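Local coordinates for protein DnaJ homolog dnj-2 (Caenorhabditis elegans, PDB 2QSA) that probably acts as a membrane-anchored Hsp40-type co-chaperone of the DNAJC25 family, its J domain, the part described here, being expected to stimulate an Hsp70 partner, at residues V23-A34 against Y69-K78. Numbering follows the deposited sequence.
Sequences VNREEFDKQKLA and YETLKDDEAK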
ATOM      1  N   VAL A  23      -0.888   3.753  -9.489  1.00 19.83           N
ATOM      2  CA  VAL A  23      -0.577   5.178  -9.571  1.00 22.04           C
ATOM      3  C   VAL A  23       0.927   5.354  -9.762  1.00 23.19           C
ATOM      4  O   VAL A  23       1.710   4.442  -9.485  1.00 24.94           O
ATOM      5  CB  VAL A  23      -1.044   5.993  -8.345  1.00 22.24           C
ATOM      6  CG1 VAL A  23      -2.557   6.001  -8.257  1.00 23.67           C
ATOM      7  CG2 VAL A  23      -0.456   5.455  -7.107  1.00 23.29           C
ATOM      8  N   ASN A  24       1.320   6.525 -10.231  1.00 22.84           N
ATOM      9  CA  ASN A  24       2.701   6.743 -10.611  1.00 24.99           C
ATOM     10  C   ASN A  24       3.327   7.677  -9.575  1.00 23.02           C
ATOM     11  O   ASN A  24       2.825   8.778  -9.373  1.00 23.76           O
ATOM     12  CB  ASN A  24       2.696   7.368 -12.019  1.00 25.71           C
ATOM     13  CG  ASN A  24       4.073   7.694 -12.535  1.00 30.66           C
ATOM     14  OD1 ASN A  24       5.085   7.432 -11.879  1.00 36.20           O
ATOM     15  ND2 ASN A  24       4.126   8.252 -13.760  1.00 34.64           N
ATOM     16  N   ARG A  25       4.409   7.263  -8.917  1.00 22.69           N
ATOM     17  CA  ARG A  25       5.058   8.155  -7.941  1.00 21.65           C
ATOM     18  C   ARG A  25       5.410   9.533  -8.541  1.00 23.79           C
ATOM     19  O   ARG A  25       5.189  10.569  -7.933  1.00 21.53           O
ATOM     20  CB  ARG A  25       6.323   7.512  -7.350  1.00 22.79           C
ATOM     21  CG  ARG A  25       7.058   8.375  -6.371  1.00 19.34           C
ATOM     22  CD  ARG A  25       8.240   7.620  -5.755  1.00 22.86           C
ATOM     23  NE  ARG A  25       9.080   8.539  -4.970  1.00 23.16           N
ATOM     24  CZ  ARG A  25      10.240   8.211  -4.416  1.00 21.75           C
ATOM     25  NH1 ARG A  25      10.725   6.997  -4.548  1.00 20.30           N
ATOM     26  NH2 ARG A  25      10.917   9.124  -3.734  1.00 21.74           N
ATOM     27  N   GLU A  26       5.925   9.530  -9.767  1.00 24.95           N
ATOM     28  CA  GLU A  26       6.375  10.782 -10.363  0.60 27.08           C
ATOM     29  C   GLU A  26       5.228  11.702 -10.788  1.00 27.67           C
ATOM     30  O   GLU A  26       5.450  12.895 -10.969  1.00 29.71           O
ATOM     31  CB  GLU A  26       7.362  10.524 -11.513  0.60 27.63           C
ATOM     32  CG  GLU A  26       8.411   9.417 -11.251  0.60 31.31           C
ATOM     33  CD  GLU A  26       9.197   9.572  -9.939  0.60 35.35           C
ATOM     34  OE1 GLU A  26       9.312  10.712  -9.431  0.60 37.98           O
ATOM     35  OE2 GLU A  26       9.716   8.551  -9.427  0.60 36.16           O
ATOM     36  N   GLU A  27       4.012  11.161 -10.937  1.00 26.62           N
ATOM     37  CA  GLU A  27       2.857  11.979 -11.337  0.60 27.39           C
ATOM     38  C   GLU A  27       1.754  11.892 -10.278  1.00 26.46           C
ATOM     39  O   GLU A  27       0.546  11.949 -10.566  1.00 29.20           O
ATOM     40  CB  GLU A  27       2.347  11.589 -12.733  0.60 27.49           C
ATOM     41  CG  GLU A  27       3.415  11.633 -13.847  0.60 28.49           C
ATOM     42  CD  GLU A  27       3.847  13.050 -14.266  0.60 31.57           C
ATOM     43  OE1 GLU A  27       3.103  14.021 -14.031  0.60 34.52           O
ATOM     44  OE2 GLU A  27       4.940  13.194 -14.862  0.60 33.00           O
ATOM     45  N   PHE A  28       2.185  11.783  -9.030  1.00 25.67           N
ATOM     46  CA  PHE A  28       1.278  11.612  -7.897  1.00 23.41           C
ATOM     47  C   PHE A  28       0.482  12.864  -7.556  1.00 23.03           C
ATOM     48  O   PHE A  28       1.010  13.983  -7.592  1.00 22.86           O
ATOM     49  CB  PHE A  28       2.129  11.247  -6.679  1.00 23.24           C
ATOM     50  CG  PHE A  28       1.346  11.144  -5.404  1.00 22.15           C
ATOM     51  CD1 PHE A  28       0.763   9.939  -5.021  1.00 23.27           C
ATOM     52  CD2 PHE A  28       1.121  12.283  -4.619  1.00 21.46           C
ATOM     53  CE1 PHE A  28       0.041   9.840  -3.835  1.00 22.75           C
ATOM     54  CE2 PHE A  28       0.399  12.193  -3.425  1.00 21.38           C
ATOM     55  CZ  PHE A  28      -0.159  10.976  -3.045  1.00 23.30           C
ATOM     56  N   ASP A  29      -0.797  12.685  -7.251  1.00 21.62           N
ATOM     57  CA  ASP A  29      -1.513  13.644  -6.400  1.00 21.85           C
ATOM     58  C   ASP A  29      -2.664  12.947  -5.690  1.00 20.66           C
ATOM     59  O   ASP A  29      -3.049  11.816  -6.049  1.00 20.87           O
ATOM     60  CB  ASP A  29      -1.998  14.902  -7.145  1.00 20.94           C
ATOM     61  CG  ASP A  29      -3.090  14.605  -8.196  1.00 24.16           C
ATOM     62  OD1 ASP A  29      -4.130  14.013  -7.877  1.00 23.55           O
ATOM     63  OD2 ASP A  29      -2.939  15.039  -9.359  1.00 27.22           O
ATOM     64  N   LYS A  30      -3.185  13.606  -4.668  1.00 21.34           N
ATOM     65  CA  LYS A  30      -4.126  12.947  -3.759  1.00 20.76           C
ATOM     66  C   LYS A  30      -5.484  12.699  -4.422  1.00 20.62           C
ATOM     67  O   LYS A  30      -6.250  11.801  -4.022  1.00 20.14           O
ATOM     68  CB  LYS A  30      -4.280  13.770  -2.487  1.00 21.72           C
ATOM     69  CG  LYS A  30      -3.023  13.713  -1.638  1.00 24.55           C
ATOM     70  CD  LYS A  30      -3.269  14.356  -0.290  1.00 30.59           C
ATOM     71  CE  LYS A  30      -1.990  14.750   0.335  1.00 33.20           C
ATOM     72  NZ  LYS A  30      -2.308  15.662   1.461  1.00 34.69           N
ATOM     73  N   GLN A  31      -5.820  13.550  -5.398  1.00 19.16           N
ATOM     74  CA  GLN A  31      -7.051  13.352  -6.121  1.00 19.41           C
ATOM     75  C   GLN A  31      -7.004  12.037  -6.921  1.00 19.35           C
ATOM     76  O   GLN A  31      -7.923  11.200  -6.810  1.00 20.16           O
ATOM     77  CB  GLN A  31      -7.296  14.588  -6.984  1.00 19.23           C
ATOM     78  CG  GLN A  31      -8.640  14.807  -7.491  1.00 20.70           C
ATOM     79  CD  GLN A  31      -8.690  16.177  -8.216  1.00 23.71           C
ATOM     80  OE1 GLN A  31      -8.947  17.260  -7.605  1.00 27.37           O
ATOM     81  NE2 GLN A  31      -8.472  16.124  -9.508  1.00 21.49           N
ATOM     82  N   LYS A  32      -5.932  11.841  -7.703  1.00 18.70           N
ATOM     83  CA  LYS A  32      -5.750  10.634  -8.480  1.00 19.09           C
ATOM     84  C   LYS A  32      -5.679   9.414  -7.569  1.00 18.90           C
ATOM     85  O   LYS A  32      -6.178   8.343  -7.925  1.00 18.58           O
ATOM     86  CB  LYS A  32      -4.438  10.682  -9.284  1.00 20.53           C
ATOM     87  CG  LYS A  32      -4.388  11.775 -10.320  1.00 22.12           C
ATOM     88  CD  LYS A  32      -3.044  11.671 -11.028  1.00 27.74           C
ATOM     89  CE  LYS A  32      -2.704  12.887 -11.819  1.00 34.04           C
ATOM     90  NZ  LYS A  32      -1.455  12.532 -12.555  1.00 37.93           N
ATOM     91  N   LEU A  33      -4.978   9.577  -6.438  1.00 17.74           N
ATOM     92  CA  LEU A  33      -4.789   8.469  -5.474  1.00 17.56           C
ATOM     93  C   LEU A  33      -6.156   8.030  -4.942  1.00 17.18           C
ATOM     94  O   LEU A  33      -6.443   6.825  -4.884  1.00 17.21           O
ATOM     95  CB  LEU A  33      -3.893   8.924  -4.316  1.00 17.64           C
ATOM     96  CG  LEU A  33      -3.640   7.806  -3.285  1.00 16.87           C
ATOM     97  CD1 LEU A  33      -2.677   6.734  -3.881  1.00 17.66           C
ATOM     98  CD2 LEU A  33      -3.055   8.407  -2.029  1.00 17.46           C
ATOM     99  N   ALA A  34      -6.998   8.997  -4.577  1.00 16.65           N
ATOM    100  CA  ALA A  34      -8.303   8.637  -3.987  1.00 17.04           C
ATOM    101  C   ALA A  34      -9.170   7.918  -5.054  1.00 16.61           C
ATOM    102  O   ALA A  34      -9.868   6.932  -4.775  1.00 17.15           O
ATOM    103  CB  ALA A  34      -9.031   9.879  -3.453  1.00 16.43           C
ATOM    104  N   TYR A  69      -3.379   2.593   0.252  1.00 13.42           N
ATOM    105  CA  TYR A  69      -3.991   3.943   0.304  1.00 13.66           C
ATOM    106  C   TYR A  69      -3.594   4.648   1.601  1.00 15.56           C
ATOM    107  O   TYR A  69      -3.296   5.838   1.566  1.00 14.45           O
ATOM    108  CB  TYR A  69      -5.500   3.817   0.201  1.00 14.21           C
ATOM    109  CG  TYR A  69      -6.229   5.131   0.100  1.00 13.75           C
ATOM    110  CD1 TYR A  69      -5.871   6.090  -0.862  1.00 14.96           C
ATOM    111  CD2 TYR A  69      -7.352   5.393   0.891  1.00 13.72           C
ATOM    112  CE1 TYR A  69      -6.571   7.306  -1.022  1.00 13.97           C
ATOM    113  CE2 TYR A  69      -8.080   6.625   0.729  1.00 15.37           C
ATOM    114  CZ  TYR A  69      -7.672   7.575  -0.231  1.00 13.77           C
ATOM    115  OH  TYR A  69      -8.370   8.764  -0.391  1.00 15.55           O
ATOM    116  N   GLU A  70      -3.611   3.917   2.722  1.00 15.82           N
ATOM    117  CA  GLU A  70      -3.228   4.498   4.014  0.60 17.54           C
ATOM    118  C   GLU A  70      -1.793   5.003   4.006  1.00 17.61           C
ATOM    119  O   GLU A  70      -1.501   6.049   4.575  1.00 18.09           O
ATOM    120  CB  GLU A  70      -3.467   3.492   5.134  0.60 18.04           C
ATOM    121  CG  GLU A  70      -4.952   3.204   5.336  0.60 17.43           C
ATOM    122  CD  GLU A  70      -5.241   1.949   6.174  0.60 20.95           C
ATOM    123  OE1 GLU A  70      -4.266   1.315   6.648  0.60 27.94           O
ATOM    124  OE2 GLU A  70      -6.448   1.596   6.361  0.60 20.25           O
ATOM    125  N   THR A  71      -0.906   4.262   3.342  1.00 15.10           N
ATOM    126  CA  THR A  71       0.506   4.636   3.263  1.00 15.93           C
ATOM    127  C   THR A  71       0.692   5.884   2.412  1.00 16.01           C
ATOM    128  O   THR A  71       1.511   6.744   2.764  1.00 17.08           O
ATOM    129  CB  THR A  71       1.283   3.481   2.631  1.00 15.98           C
ATOM    130  OG1 THR A  71       1.127   2.324   3.497  1.00 16.91           O
ATOM    131  CG2 THR A  71       2.780   3.835   2.425  1.00 15.86           C
ATOM    132  N   LEU A  72      -0.060   5.984   1.312  1.00 14.41           N
ATOM    133  CA  LEU A  72       0.216   7.050   0.354  1.00 14.68           C
ATOM    134  C   LEU A  72      -0.612   8.308   0.617  1.00 15.64           C
ATOM    135  O   LEU A  72      -0.234   9.395   0.166  1.00 17.57           O
ATOM    136  CB  LEU A  72       0.034   6.574  -1.078  1.00 14.37           C
ATOM    137  CG  LEU A  72       0.997   5.438  -1.480  1.00 13.60           C
ATOM    138  CD1 LEU A  72       0.624   4.921  -2.885  1.00 17.27           C
ATOM    139  CD2 LEU A  72       2.429   5.964  -1.415  1.00 15.38           C
ATOM    140  N   LYS A  73      -1.747   8.170   1.297  1.00 16.07           N
ATOM    141  CA  LYS A  73      -2.660   9.322   1.496  0.50 17.32           C
ATOM    142  C   LYS A  73      -2.214  10.210   2.652  1.00 18.51           C
ATOM    143  O   LYS A  73      -2.520  11.426   2.668  1.00 19.49           O
ATOM    144  CB  LYS A  73      -4.103   8.843   1.729  0.50 17.05           C
ATOM    145  CG  LYS A  73      -5.151   9.952   1.882  0.50 18.66           C
ATOM    146  CD  LYS A  73      -5.393  10.709   0.591  0.50 17.80           C
ATOM    147  CE  LYS A  73      -6.698  11.527   0.646  0.50 18.24           C
ATOM    148  NZ  LYS A  73      -6.792  12.358   1.885  0.50 17.24           N
ATOM    149  N   ASP A  74      -1.561   9.578   3.637  1.00 18.89           N
ATOM    150  CA  ASP A  74      -1.045  10.298   4.794  0.60 20.39           C
ATOM    151  C   ASP A  74       0.312  10.914   4.459  1.00 20.69           C
ATOM    152  O   ASP A  74       1.256  10.220   4.097  1.00 21.40           O
ATOM    153  CB  ASP A  74      -0.900   9.362   5.994  0.60 21.15           C
ATOM    154  CG  ASP A  74      -0.468  10.102   7.239  0.60 23.10           C
ATOM    155  OD1 ASP A  74      -1.316  10.867   7.767  0.60 25.92           O
ATOM    156  OD2 ASP A  74       0.700   9.939   7.677  0.60 22.27           O
ATOM    157  N   ASP A  75       0.419  12.236   4.580  1.00 21.27           N
ATOM    158  CA  ASP A  75       1.681  12.902   4.152  1.00 21.23           C
ATOM    159  C   ASP A  75       2.966  12.376   4.814  1.00 20.84           C
ATOM    160  O   ASP A  75       3.995  12.202   4.150  1.00 19.31           O
ATOM    161  CB  ASP A  75       1.604  14.407   4.384  1.00 22.15           C
ATOM    162  CG  ASP A  75       0.511  15.063   3.563  1.00 24.46           C
ATOM    163  OD1 ASP A  75      -0.153  14.387   2.758  1.00 25.13           O
ATOM    164  OD2 ASP A  75       0.281  16.261   3.798  1.00 29.85           O
ATOM    165  N   GLU A  76       2.878  12.139   6.124  1.00 20.40           N
ATOM    166  CA  GLU A  76       4.017  11.658   6.902  0.50 19.99           C
ATOM    167  C   GLU A  76       4.386  10.223   6.522  1.00 19.67           C
ATOM    168  O   GLU A  76       5.572   9.924   6.301  1.00 18.91           O
ATOM    169  CB  GLU A  76       3.738  11.742   8.406  0.50 20.66           C
ATOM    170  CG  GLU A  76       4.910  11.368   9.288  0.50 20.94           C
ATOM    171  CD  GLU A  76       4.727  11.797  10.729  0.50 23.35           C
ATOM    172  OE1 GLU A  76       3.578  12.086  11.153  0.50 26.57           O
ATOM    173  OE2 GLU A  76       5.745  11.860  11.431  0.50 22.65           O
ATOM    174  N   ALA A  77       3.377   9.361   6.404  1.00 18.10           N
ATOM    175  CA  ALA A  77       3.584   7.943   6.018  1.00 16.97           C
ATOM    176  C   ALA A  77       4.221   7.935   4.624  1.00 16.97           C
ATOM    177  O   ALA A  77       5.156   7.164   4.382  1.00 16.94           O
ATOM    178  CB  ALA A  77       2.254   7.174   6.017  1.00 17.61           C
ATOM    179  N   LYS A  78       3.712   8.793   3.720  1.00 17.08           N
ATOM    180  CA  LYS A  78       4.198   8.783   2.327  1.00 17.01           C
ATOM    181  C   LYS A  78       5.659   9.248   2.311  1.00 17.04           C
ATOM    182  O   LYS A  78       6.470   8.684   1.587  1.00 16.86           O
ATOM    183  CB  LYS A  78       3.334   9.685   1.412  1.00 16.04           C
ATOM    184  CG  LYS A  78       3.781   9.621  -0.025  1.00 16.48           C
ATOM    185  CD  LYS A  78       2.890  10.481  -0.899  1.00 17.27           C
ATOM    186  CE  LYS A  78       3.322  10.369  -2.384  1.00 17.16           C
ATOM    187  NZ  LYS A  78       4.720  10.922  -2.598  1.00 17.86           N
TER
HETATM  188  O   HOH W   1       5.461  11.462  -5.300  1.00 25.46           O
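With chi1 at 175°, Phe-28 turns its ring away from its own backbone N toward Lys-78, whose chain runs extended to CE and bends only at the last torsion (chi4 -64°). The extended part lays Lys-78 CE 3.4 Å from the centre of the Phe-28 ring, squarely over one face, a CH-pi contact; the bend then turns NZ, 4.5 Å from the same centroid in a cation-pi interaction. Lysine suits the place because its methylenes cover the ring while its ammonium reaches Asp-82 and a water that also bonds Arg-25 O. Were Phe-28 an alanine, Lys-78 CE would probably lose the face it rests on and NZ its cation-pi partner, with a gap opened beside Leu-72. Lys-30 stretches across Asp-75, and its NZ meets the syn lone pair of Asp-75 OD1 at 2.8 Å in a salt bridge. Leu-33 branches deeper: its CD2 packs 3.7 Å from Leu-72 CB, and its CG lies at the edge of the Tyr-69 ring. Ala-34 is small enough for Tyr-69 OH to approach its CB. The turns 30-34 and 69-73 thus pack nearly antiparallel (173°), as in the J-domain hairpin, with helix 75-86 supplying Asp-75 and Lys-78 and helix 17-20 bringing Tyr-18 against Phe-28 and Leu-72.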